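PDB 3DOA: fibrinogen binding protein from Staphylococcus aureus subsp. aureus Mu50, which probably binds fibrinogen and is a member of the NFACT family of proteins. Local coordinates for residues I26-M36 and P71-R79. Sequence-based numbering, arbitrary orientation.
Sequences INQPDNDTILM and PPMFARVFR
The Phe-74 ring meets Gln-28 and Ile-34 at its edge, with Gln-28 OE1 and Ile-34 CG1 near the ring plane. Ile-34 CG1 lies 4.0 Å from Phe-74 CE2. One face of Phe-74 carries Phe-78 CD1 toward its rim, and Phe-141 also stacks with this ring. The Gln-28 amide is turned 64° from the ring of Phe-74. The Phe-78 ring is approached obliquely by Ile-26 CG2, Ile-34 CG2 and Met-36 CE. Met-36 bends at its thioether, which brings CE to 4.0 Å from Phe-78 CE2. Ile-26 CD1 packs 3.9 Å from Phe-78 CB.

Gln-28 is fully extended through CD (chi1 177°, chi2 180°), and this carries its amide to the start of helix 73-82. There OE1 takes a weak hydrogen bond from Ala-75 N at 3.3 Å. Pro-72, the N-cap residue, lies against the same amide, with its CG 3.4 Å from Gln-28 CD. One turn on, Arg-79 NE and NH2 both give weak hydrogen bonds to Ile-26 O, each 3.1 Å long.

The helix thus packs on the edge strand 22-30 and its neighbour 33-40 in the four-stranded antiparallel sheet. Ala-75 N lies in the first turn, and the carbonyl four residues back, that of Pro-71, lies before the helix; Gln-28 OE1 is a weak acceptor for this N-H. All three hydrogen bonds across the contact are weak, so apolar packing on the two phenylalanines probably carries much of it.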
# COMPACT_ATOMS: atom_id res chain seq x y z
N ILE A 26 14.61 8.79 12.27
CA ILE A 26 13.16 8.76 12.15
C ILE A 26 12.62 10.10 12.56
O ILE A 26 12.79 10.50 13.69
CB ILE A 26 12.52 7.65 13.01
CG1 ILE A 26 13.22 6.32 12.70
CG2 ILE A 26 10.97 7.58 12.76
CD1 ILE A 26 12.60 5.09 13.36
N ASN A 27 11.98 10.81 11.64
CA ASN A 27 11.30 12.03 11.98
C ASN A 27 9.80 11.98 11.72
O ASN A 27 9.28 10.98 11.25
CB ASN A 27 11.92 13.17 11.24
CG ASN A 27 13.37 13.20 11.39
OD1 ASN A 27 13.90 13.90 12.22
ND2 ASN A 27 14.04 12.42 10.58
N GLN A 28 9.12 13.06 12.07
CA GLN A 28 7.67 13.13 12.02
C GLN A 28 7.45 14.58 11.68
O GLN A 28 7.43 15.42 12.56
CB GLN A 28 7.09 12.77 13.40
CG GLN A 28 5.56 12.87 13.57
CD GLN A 28 5.10 12.48 14.96
OE1 GLN A 28 5.60 11.54 15.53
NE2 GLN A 28 4.14 13.18 15.49
N PRO A 29 7.33 14.90 10.40
CA PRO A 29 7.24 16.32 10.06
C PRO A 29 5.90 16.93 10.31
O PRO A 29 5.81 18.15 10.25
CB PRO A 29 7.54 16.35 8.57
CG PRO A 29 7.98 14.87 8.25
CD PRO A 29 7.26 14.05 9.21
N ASP A 30 4.88 16.10 10.58
CA ASP A 30 3.53 16.55 10.99
C ASP A 30 2.77 15.42 11.68
O ASP A 30 3.27 14.32 11.78
CB ASP A 30 2.74 17.06 9.79
CG ASP A 30 2.38 15.96 8.80
OD1 ASP A 30 2.33 14.75 9.14
OD2 ASP A 30 2.16 16.30 7.63
N ASN A 31 1.52 15.67 12.07
CA ASN A 31 0.77 14.66 12.81
C ASN A 31 0.36 13.47 12.03
O ASN A 31 -0.19 12.55 12.61
CB ASN A 31 -0.49 15.25 13.37
CG ASN A 31 -0.22 16.16 14.50
OD1 ASN A 31 -0.24 17.40 14.31
ND2 ASN A 31 0.11 15.58 15.69
N ASP A 32 0.60 13.47 10.73
CA ASP A 32 0.10 12.44 9.84
C ASP A 32 1.23 11.69 9.15
O ASP A 32 0.97 10.82 8.33
CB ASP A 32 -0.81 13.07 8.77
CG ASP A 32 -2.15 13.61 9.36
OD1 ASP A 32 -2.87 12.84 10.06
OD2 ASP A 32 -2.48 14.81 9.11
N THR A 33 2.47 11.99 9.49
CA THR A 33 3.55 11.53 8.67
C THR A 33 4.79 11.11 9.41
O THR A 33 5.29 11.84 10.30
CB THR A 33 4.00 12.64 7.79
OG1 THR A 33 2.86 13.21 7.15
CG2 THR A 33 4.99 12.10 6.78
N ILE A 34 5.30 9.95 9.02
CA ILE A 34 6.56 9.47 9.49
C ILE A 34 7.50 9.32 8.32
O ILE A 34 7.19 8.73 7.29
CB ILE A 34 6.44 8.15 10.31
CG1 ILE A 34 5.96 8.45 11.74
CG2 ILE A 34 7.74 7.41 10.39
CD1 ILE A 34 6.82 9.49 12.49
N LEU A 35 8.68 9.86 8.56
CA LEU A 35 9.78 9.92 7.64
C LEU A 35 10.83 9.03 8.24
O LEU A 35 11.27 9.25 9.36
CB LEU A 35 10.26 11.36 7.62
CG LEU A 35 10.74 11.91 6.29
CD1 LEU A 35 10.04 11.20 5.08
CD2 LEU A 35 10.55 13.45 6.30
N MET A 36 11.23 7.98 7.55
CA MET A 36 12.12 7.00 8.18
C MET A 36 13.32 6.87 7.26
O MET A 36 13.15 6.34 6.17
CB MET A 36 11.35 5.69 8.39
CG MET A 36 12.20 4.44 8.44
SD MET A 36 11.34 2.84 8.92
CE MET A 36 10.29 3.25 10.35
N PRO A 71 11.39 16.89 18.23
CA PRO A 71 11.01 15.45 17.88
C PRO A 71 9.95 14.95 18.84
O PRO A 71 10.19 14.94 20.08
CB PRO A 71 12.30 14.60 18.06
CG PRO A 71 13.40 15.62 18.51
CD PRO A 71 12.83 17.06 18.47
N PRO A 72 8.75 14.64 18.33
CA PRO A 72 7.63 14.20 19.19
C PRO A 72 7.55 12.72 19.57
O PRO A 72 8.14 11.85 18.91
CB PRO A 72 6.41 14.60 18.38
CG PRO A 72 6.86 14.55 16.95
CD PRO A 72 8.33 14.83 16.93
N MET A 73 6.77 12.47 20.61
CA MET A 73 6.60 11.20 21.29
C MET A 73 6.68 10.02 20.34
O MET A 73 7.46 9.07 20.54
CB MET A 73 5.28 11.26 22.02
CG MET A 73 4.87 10.08 22.83
SD MET A 73 4.25 8.70 21.80
CE MET A 73 2.47 9.02 21.60
N PHE A 74 5.88 10.05 19.29
CA PHE A 74 5.69 8.85 18.52
C PHE A 74 6.96 8.51 17.78
O PHE A 74 7.35 7.34 17.68
CB PHE A 74 4.56 9.04 17.58
CG PHE A 74 4.21 7.83 16.85
CD1 PHE A 74 3.52 6.80 17.51
CD2 PHE A 74 4.51 7.69 15.50
CE1 PHE A 74 3.16 5.60 16.78
CE2 PHE A 74 4.14 6.51 14.78
CZ PHE A 74 3.47 5.47 15.42
N ALA A 75 7.60 9.56 17.26
CA ALA A 75 8.92 9.44 16.62
C ALA A 75 9.94 8.94 17.64
O ALA A 75 10.74 8.06 17.32
CB ALA A 75 9.35 10.80 16.04
N ARG A 76 9.88 9.47 18.87
CA ARG A 76 10.73 9.02 19.97
C ARG A 76 10.59 7.50 20.15
O ARG A 76 11.57 6.73 20.08
CB ARG A 76 10.36 9.70 21.29
CG ARG A 76 10.97 11.03 21.58
CD ARG A 76 10.85 11.30 23.10
NE ARG A 76 9.49 11.64 23.55
CZ ARG A 76 8.87 12.82 23.30
NH1 ARG A 76 9.47 13.76 22.56
NH2 ARG A 76 7.63 13.05 23.75
N VAL A 77 9.34 7.07 20.34
CA VAL A 77 9.10 5.68 20.56
C VAL A 77 9.73 4.93 19.43
O VAL A 77 10.37 3.90 19.64
CB VAL A 77 7.66 5.28 20.58
CG1 VAL A 77 7.60 3.77 20.68
CG2 VAL A 77 6.90 5.98 21.70
N PHE A 78 9.54 5.42 18.22
CA PHE A 78 10.12 4.73 17.08
C PHE A 78 11.67 4.60 17.07
O PHE A 78 12.22 3.53 16.80
CB PHE A 78 9.65 5.43 15.84
CG PHE A 78 8.53 4.73 15.15
CD1 PHE A 78 7.42 4.28 15.89
CD2 PHE A 78 8.54 4.59 13.75
CE1 PHE A 78 6.32 3.66 15.25
CE2 PHE A 78 7.48 3.99 13.12
CZ PHE A 78 6.37 3.51 13.86
N ARG A 79 12.36 5.69 17.36
CA ARG A 79 13.79 5.64 17.51
C ARG A 79 14.25 4.64 18.56
O ARG A 79 15.17 3.85 18.30
CB ARG A 79 14.28 6.99 17.93
CG ARG A 79 13.89 8.05 16.94
CD ARG A 79 14.22 9.45 17.41
NE ARG A 79 14.48 10.30 16.25
CZ ARG A 79 14.85 11.57 16.27
NH1 ARG A 79 15.07 12.24 17.39
NH2 ARG A 79 15.02 12.17 15.12